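Local coordinates for protein Csc2 (Thermofilum pendens, PDB 4TXD) that is a zinc-containing Cas7-family protein of the type I-D CRISPR system and probably binds CRISPR RNA as part of the interference complex, at residues F57-A62 / V278-L283; A202-R207 / P237-I242; L65-E70 / S272-T277. All coordinates share one frame; numbering follows the deposited sequence. Where two conformers were deposited one is given.

Contact 1: residues F57-A62 / V278-L283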
# COMPACT_ATOMS: atom_id res chain seq x y z
N PHE A 57 -6.79 9.27 -2.30
CA PHE A 57 -6.83 9.43 -0.87
C PHE A 57 -6.09 10.68 -0.41
O PHE A 57 -5.35 11.30 -1.18
CB PHE A 57 -6.25 8.17 -0.18
CG PHE A 57 -4.82 7.85 -0.56
CD1 PHE A 57 -4.53 7.12 -1.71
CD2 PHE A 57 -3.77 8.24 0.26
CE1 PHE A 57 -3.19 6.82 -2.05
CE2 PHE A 57 -2.43 7.95 -0.07
CZ PHE A 57 -2.15 7.23 -1.23
N LEU A 58 -6.31 11.04 0.84
CA LEU A 58 -5.64 12.14 1.47
C LEU A 58 -4.77 11.66 2.60
O LEU A 58 -5.15 10.80 3.32
CB LEU A 58 -6.64 13.14 2.04
CG LEU A 58 -7.55 13.87 1.08
CD1 LEU A 58 -8.46 14.84 1.80
CD2 LEU A 58 -6.76 14.54 -0.02
N VAL A 59 -3.61 12.26 2.75
CA VAL A 59 -2.76 12.05 3.91
C VAL A 59 -2.59 13.38 4.64
O VAL A 59 -2.09 14.35 4.07
CB VAL A 59 -1.37 11.51 3.51
CG1 VAL A 59 -0.54 11.22 4.76
CG2 VAL A 59 -1.52 10.26 2.64
N ARG A 60 -3.00 13.44 5.90
CA ARG A 60 -2.83 14.68 6.65
C ARG A 60 -1.89 14.52 7.83
O ARG A 60 -2.02 13.61 8.66
CB ARG A 60 -4.18 15.21 7.12
CG ARG A 60 -4.10 16.66 7.57
CD ARG A 60 -5.42 17.20 8.04
NE ARG A 60 -5.36 18.66 8.12
CZ ARG A 60 -6.29 19.40 8.70
NH1 ARG A 60 -7.34 18.81 9.25
NH2 ARG A 60 -6.17 20.72 8.73
N ALA A 61 -0.92 15.43 7.90
CA ALA A 61 0.02 15.49 9.01
C ALA A 61 -0.66 15.93 10.32
O ALA A 61 -1.14 17.06 10.41
CB ALA A 61 1.16 16.44 8.65
N ALA A 62 -0.67 15.06 11.32
CA ALA A 62 -1.27 15.40 12.63
C ALA A 62 -0.33 16.30 13.43
O ALA A 62 -0.70 17.40 13.83
CB ALA A 62 -1.60 14.13 13.41
N VAL A 278 0.07 10.53 11.00
CA VAL A 278 -0.82 11.01 9.96
C VAL A 278 -2.23 10.51 10.20
O VAL A 278 -2.47 9.64 11.03
CB VAL A 278 -0.38 10.55 8.55
CG1 VAL A 278 1.03 11.07 8.23
CG2 VAL A 278 -0.46 9.02 8.42
N ARG A 279 -3.15 11.11 9.46
CA ARG A 279 -4.48 10.57 9.28
C ARG A 279 -4.73 10.44 7.78
O ARG A 279 -4.53 11.39 7.01
CB ARG A 279 -5.56 11.44 9.94
CG ARG A 279 -6.95 10.86 9.78
CD ARG A 279 -8.02 11.64 10.54
NE ARG A 279 -9.34 11.07 10.31
CZ ARG A 279 -10.27 11.61 9.52
NH1 ARG A 279 -10.03 12.76 8.91
NH2 ARG A 279 -11.44 11.01 9.36
N VAL A 280 -5.13 9.25 7.36
CA VAL A 280 -5.37 8.98 5.96
C VAL A 280 -6.84 8.79 5.74
O VAL A 280 -7.51 8.13 6.54
CB VAL A 280 -4.61 7.70 5.49
CG1 VAL A 280 -4.92 7.40 4.03
CG2 VAL A 280 -3.09 7.84 5.73
N GLU A 281 -7.37 9.38 4.68
CA GLU A 281 -8.77 9.18 4.31
C GLU A 281 -8.90 8.75 2.87
O GLU A 281 -8.38 9.41 1.97
CB GLU A 281 -9.57 10.46 4.51
CG GLU A 281 -9.42 11.12 5.85
CD GLU A 281 -9.96 12.53 5.81
OE1 GLU A 281 -9.16 13.47 5.60
OE2 GLU A 281 -11.18 12.69 5.97
N ILE A 282 -9.62 7.65 2.64
CA ILE A 282 -9.94 7.23 1.27
C ILE A 282 -11.10 8.09 0.79
O ILE A 282 -12.12 8.20 1.48
CB ILE A 282 -10.33 5.73 1.18
CG1 ILE A 282 -9.35 4.85 1.96
CG2 ILE A 282 -10.49 5.30 -0.28
CD1 ILE A 282 -7.95 4.81 1.37
N LEU A 283 -10.98 8.69 -0.38
CA LEU A 283 -12.03 9.51 -0.93
C LEU A 283 -12.85 8.85 -2.02
O LEU A 283 -13.99 9.16 -2.19
CB LEU A 283 -11.48 10.81 -1.46
CG LEU A 283 -10.80 11.70 -0.44
CD1 LEU A 283 -10.46 13.01 -1.09
CD2 LEU A 283 -11.66 11.92 0.76

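Contact 2: residues A202-R207 / P237-I242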
# COMPACT_ATOMS: atom_id res chain seq x y z
N ALA A 202 2.78 10.95 -3.34
CA ALA A 202 1.74 11.77 -2.73
C ALA A 202 2.26 13.21 -2.56
O ALA A 202 3.30 13.44 -1.93
CB ALA A 202 1.29 11.19 -1.41
N PHE A 203 1.55 14.15 -3.13
CA PHE A 203 1.97 15.54 -3.19
C PHE A 203 1.27 16.48 -2.18
O PHE A 203 0.09 16.50 -2.11
CB PHE A 203 1.71 16.09 -4.58
CG PHE A 203 2.41 15.38 -5.69
CD1 PHE A 203 1.84 14.29 -6.29
CD2 PHE A 203 3.60 15.82 -6.16
CE1 PHE A 203 2.47 13.64 -7.31
CE2 PHE A 203 4.24 15.19 -7.18
CZ PHE A 203 3.67 14.09 -7.75
N ALA A 204 2.03 17.26 -1.44
CA ALA A 204 1.45 18.31 -0.61
C ALA A 204 0.91 19.41 -1.52
O ALA A 204 1.42 19.61 -2.63
CB ALA A 204 2.47 18.87 0.36
N THR A 205 -0.13 20.08 -1.09
CA THR A 205 -0.69 21.17 -1.88
C THR A 205 -0.15 22.54 -1.47
O THR A 205 -0.39 23.51 -2.12
CB THR A 205 -2.21 21.24 -1.75
OG1 THR A 205 -2.55 21.38 -0.39
CG2 THR A 205 -2.84 20.03 -2.26
N GLN A 206 0.58 22.56 -0.38
CA GLN A 206 1.20 23.78 0.12
C GLN A 206 2.62 23.49 0.56
O GLN A 206 2.93 22.37 1.00
CB GLN A 206 0.40 24.37 1.30
CG GLN A 206 -1.05 24.71 0.99
CD GLN A 206 -1.86 24.93 2.25
OE1 GLN A 206 -1.92 24.06 3.12
NE2 GLN A 206 -2.48 26.10 2.36
N ARG A 207 3.46 24.52 0.46
CA ARG A 207 4.84 24.45 0.92
C ARG A 207 4.90 24.87 2.38
O ARG A 207 5.22 26.01 2.69
CB ARG A 207 5.72 25.36 0.06
CG ARG A 207 7.22 25.28 0.35
CD ARG A 207 8.00 26.22 -0.60
NE ARG A 207 9.43 25.89 -0.70
CZ ARG A 207 10.33 26.19 0.24
NH1 ARG A 207 9.93 26.80 1.35
NH2 ARG A 207 11.60 25.87 0.08
N PRO A 237 2.31 20.66 10.83
CA PRO A 237 1.02 20.03 11.16
C PRO A 237 -0.09 20.58 10.28
O PRO A 237 -0.08 21.77 9.97
CB PRO A 237 0.81 20.41 12.63
CG PRO A 237 2.21 20.58 13.18
CD PRO A 237 3.04 21.13 12.02
N GLY A 238 -1.02 19.73 9.87
CA GLY A 238 -2.15 20.16 9.05
C GLY A 238 -1.93 20.10 7.55
O GLY A 238 -2.88 20.16 6.79
N THR A 239 -0.67 20.00 7.11
CA THR A 239 -0.38 19.86 5.69
C THR A 239 -1.11 18.66 5.13
O THR A 239 -1.07 17.58 5.72
CB THR A 239 1.15 19.68 5.44
OG1 THR A 239 1.85 20.83 5.91
CG2 THR A 239 1.44 19.46 3.96
N VAL A 240 -1.77 18.83 3.99
CA VAL A 240 -2.42 17.68 3.38
C VAL A 240 -1.71 17.27 2.07
O VAL A 240 -1.28 18.11 1.29
CB VAL A 240 -3.93 17.96 3.11
CG1 VAL A 240 -4.12 19.10 2.10
CG2 VAL A 240 -4.62 16.68 2.63
N PHE A 241 -1.56 15.95 1.88
CA PHE A 241 -1.01 15.37 0.66
C PHE A 241 -2.09 14.64 -0.13
O PHE A 241 -2.88 13.90 0.46
CB PHE A 241 0.09 14.34 0.96
CG PHE A 241 1.29 14.90 1.69
CD1 PHE A 241 1.22 15.24 3.04
CD2 PHE A 241 2.51 14.99 1.03
CE1 PHE A 241 2.33 15.71 3.70
CE2 PHE A 241 3.64 15.45 1.67
CZ PHE A 241 3.55 15.82 3.02
N ILE A 242 -2.08 14.78 -1.42
CA ILE A 242 -2.99 14.05 -2.26
C ILE A 242 -2.32 12.82 -2.84
O ILE A 242 -1.31 12.92 -3.45
CB ILE A 242 -3.54 14.90 -3.39
CG1 ILE A 242 -4.29 16.09 -2.83
CG2 ILE A 242 -4.45 14.09 -4.27
CD1 ILE A 242 -4.69 17.09 -3.85
O HOH W 1 -1.19 21.22 2.16

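Contact 3: residues L65-E70 / S272-T277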
# COMPACT_ATOMS: atom_id res chain seq x y z
N LEU A 65 5.63 16.07 10.28
CA LEU A 65 6.12 14.89 9.59
C LEU A 65 7.58 15.07 9.22
O LEU A 65 7.87 16.05 8.62
CB LEU A 65 5.40 14.65 8.30
CG LEU A 65 4.05 14.02 8.28
CD1 LEU A 65 3.62 13.78 6.86
CD2 LEU A 65 4.09 12.75 9.08
N LEU A 66 8.42 14.20 9.47
CA LEU A 66 9.83 14.32 9.09
C LEU A 66 10.10 13.46 7.85
O LEU A 66 9.85 12.26 7.86
CB LEU A 66 10.74 13.91 10.24
CG LEU A 66 10.40 14.45 11.63
CD1 LEU A 66 11.42 13.97 12.66
CD2 LEU A 66 10.30 15.97 11.63
N LEU A 67 10.50 13.98 6.88
CA LEU A 67 10.96 13.39 5.63
C LEU A 67 12.49 13.35 5.53
O LEU A 67 13.12 14.32 5.72
CB LEU A 67 10.40 14.09 4.41
CG LEU A 67 8.89 14.19 4.27
CD1 LEU A 67 8.44 15.01 3.07
CD2 LEU A 67 8.26 12.83 4.25
N ARG A 68 13.02 12.19 5.22
CA ARG A 68 14.44 12.02 5.03
C ARG A 68 14.73 11.30 3.74
O ARG A 68 14.07 10.38 3.42
CB ARG A 68 15.04 11.20 6.14
CG ARG A 68 14.87 11.79 7.49
CD ARG A 68 15.52 10.90 8.51
NE ARG A 68 16.60 11.57 9.17
CZ ARG A 68 16.51 12.07 10.39
NH1 ARG A 68 17.54 12.67 10.92
NH2 ARG A 68 15.39 11.96 11.06
N THR A 69 15.71 11.77 3.00
CA THR A 69 16.13 11.07 1.79
C THR A 69 16.73 9.71 2.15
O THR A 69 17.21 9.53 3.26
CB THR A 69 17.16 11.88 0.99
OG1 THR A 69 18.19 12.33 1.88
CG2 THR A 69 16.48 13.10 0.36
N GLU A 70 16.71 8.76 1.22
CA GLU A 70 17.38 7.48 1.43
C GLU A 70 18.17 7.05 0.20
O GLU A 70 17.74 6.17 -0.55
CB GLU A 70 16.38 6.38 1.78
CG GLU A 70 16.69 5.65 3.08
CD GLU A 70 16.08 6.33 4.30
OE1 GLU A 70 16.76 7.18 4.91
OE2 GLU A 70 14.92 6.00 4.63
N SER A 272 11.64 3.95 6.49
CA SER A 272 11.09 4.33 5.20
C SER A 272 11.29 5.79 4.81
O SER A 272 10.83 6.19 3.75
CB SER A 272 9.59 4.03 5.15
OG SER A 272 9.26 2.93 5.99
N GLY A 273 11.93 6.56 5.64
CA GLY A 273 12.19 7.94 5.33
C GLY A 273 11.03 8.91 5.54
O GLY A 273 11.04 10.01 5.06
N ILE A 274 10.04 8.46 6.26
CA ILE A 274 8.98 9.31 6.69
C ILE A 274 8.62 8.95 8.13
O ILE A 274 8.36 7.87 8.45
CB ILE A 274 7.77 9.24 5.77
CG1 ILE A 274 6.67 10.15 6.28
CG2 ILE A 274 7.25 7.83 5.63
CD1 ILE A 274 5.53 10.28 5.33
N TYR A 275 8.65 9.93 8.97
CA TYR A 275 8.35 9.76 10.44
C TYR A 275 7.45 10.80 11.22
O TYR A 275 7.45 11.91 10.82
CB TYR A 275 9.71 9.84 11.15
CG TYR A 275 10.75 8.98 10.47
CD1 TYR A 275 10.83 7.62 10.75
CD2 TYR A 275 11.60 9.50 9.50
CE1 TYR A 275 11.76 6.81 10.11
CE2 TYR A 275 12.53 8.71 8.86
CZ TYR A 275 12.60 7.36 9.17
OH TYR A 275 13.52 6.56 8.53
N GLY A 276 6.38 10.25 11.76
CA GLY A 276 5.40 11.11 12.41
C GLY A 276 4.02 10.50 12.38
O GLY A 276 3.85 9.34 11.99
N THR A 277 3.02 11.28 12.78
CA THR A 277 1.65 10.80 12.83
C THR A 277 0.80 11.39 11.71
O THR A 277 0.79 12.60 11.50
CB THR A 277 1.00 11.14 14.19
OG1 THR A 277 1.85 10.67 15.25
CG2 THR A 277 -0.37 10.50 14.31

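Contact 1: residues F57-A62 / V278-L283
Leu58 and Glu281 form a hydrogen-bonded antiparallel pair, as do Arg60 and Arg279, so four backbone bonds lace 57-62 to 278-283. The shortest runs from Arg60 N to Arg279 O at 2.8 Å; all four N-H groups point to within about 20° of straight. At the non-hydrogen-bonded pair between them, Val59 with Val280, a CA-H...O contact adds support, Val280 CA lying 3.2 Å from Leu58 O.

Apolar contacts lie on both faces of this ladder. On one, Val59 CG1 meets Val278 CG1 at 3.8 Å, while the Phe57 ring approaches Val280 CG1 obliquely through CD2, 4.0 Å away. Phe57 CG sits between its own backbone N and carbonyl carbon (chi1 59°), which turns the ring away from 278-283, with Val59 CG2 in plane at its edge. On the other face Leu58 CG packs 3.7 Å from Leu283 CD1.

Charge is confined to the Leu58 face. In one of its two conformers Glu281 OE2 takes a salt bridge from Arg279 NH1 (3.2 Å) on the same strand, the guanidinium lying with one face over Glu281 CG, and Tyr307 OH bonds to OE1; with two positions, this pairing is less certain.

The pair joins strands 52-61 and 277-288, neighbours in the large antiparallel sheet of the RRM-like domain. Strand 240-247 bonds to the other edge of 52-61, and helix 307-321 covers the face bearing Leu58 and Leu283.

Contact 2: residues A202-R207 / P237-I242
Ile242, Phe241 and Thr205 bury the largest areas between 202-207 and 237-242. Ile242 pairs with Phe203 through two backbone bonds; its N lies 2.9 Å from Phe203 O but 35° above that carbonyl plane, evidence of a distorted ladder. Its CD1 touches Thr205 CG2 at 3.8 Å, the two side chains meeting at about a right angle.

Phe241 presents one ring face to Ala204: the methyl CB stands 4.0 Å from the ring centroid and 20° off the normal, a CH-pi contact. With CG beside its backbone N (chi1 -62°), the ring also turns its CD2 edge to Ala202 O, 3.4 Å away. Replacing Phe241 by an alanine is likely to leave the Ala204 methyl without its aromatic partner and open a gap toward Pro90 and Ile92.

Beyond the strand end, Thr205 N reaches Val240 O in a longer bond of 3.3 Å. A water donates to Thr205 OG1 (2.9 Å) and Gln206 OE1, the latter also bonded by Arg208 NH1, and accepts from Val240 N, while Lys305 O also bonds the threonine hydroxyl. The chemistry thus changes along the contact, from direct pairing with apolar packing to water-mediated bonding where the strands part.

Contact 3: residues L65-E70 / S272-T277
Leu66 and Tyr275 form a hydrogen-bonded antiparallel pair, their two backbone bonds both 2.8 Å long, from Leu66 N to Tyr275 O and from Tyr275 N to Leu66 O, and a third runs from Arg68 N to Gly273 O with its donor 37° above the carbonyl plane.

On one face Leu67 and Ile274 lie side by side, with Leu67 CD2 3.7 Å from Ile274 CG1. Ile274 CG1 stands opposite its backbone N (chi1 179°), which lays the chain alongside the leucine. Leu65 extends this apolar face through CD1, 4.3 Å from Ile274 CD1; its CD2 lies 3.9 Å from Gly276 CA.

On the other face the Tyr275 ring, in one of its two conformers, leans over the strand toward Arg68, whose CD comes obliquely to CE2 at 3.7 Å. The guanidinium plane is turned 72° from the ring, and NH1 makes a salt bridge to Glu232 on the adjoining strand. In that position Tyr275 OH receives a weak bond from Gly273 N, with Gly270 O another weak partner.

Both glycines answer to geometry: a CB on Gly273 would collide with Arg68 O, and one on Gly276 with Leu65 CD2. Lys96 NZ bonds to both Arg68 O and Gly273 O, probably easing the repulsion of these acceptors. The contact is two-sided, with leucine and isoleucine turned to the interior and an arginine-tyrosine pair at the more exposed face.

How the contacts relate
Strands 52-61 and 240-247 are neighbours in the large sheet, so contacts 1 and 2, with centres about 10 Å apart, are successive parts of it; Phe241 N lies 2.8 Å from Val59 O at the seam. Contact 3 belongs to a separate three-strand sheet, yet its strands are joined in sequence to those of contact 1: 65-68 follows 52-61, and 274-275 precedes 277-288. Ala62 N, 2.9 Å from Thr277 O, marks the junction. Side chains also link the contacts, Leu65 CD2 meeting Val278 CG1 at 3.6 Å and Leu65 CD1 meeting Phe241 CE1 at 3.9 Å. All three contacts lie away from the zinc site of Cys146, Asp165, Cys168 and Cys171.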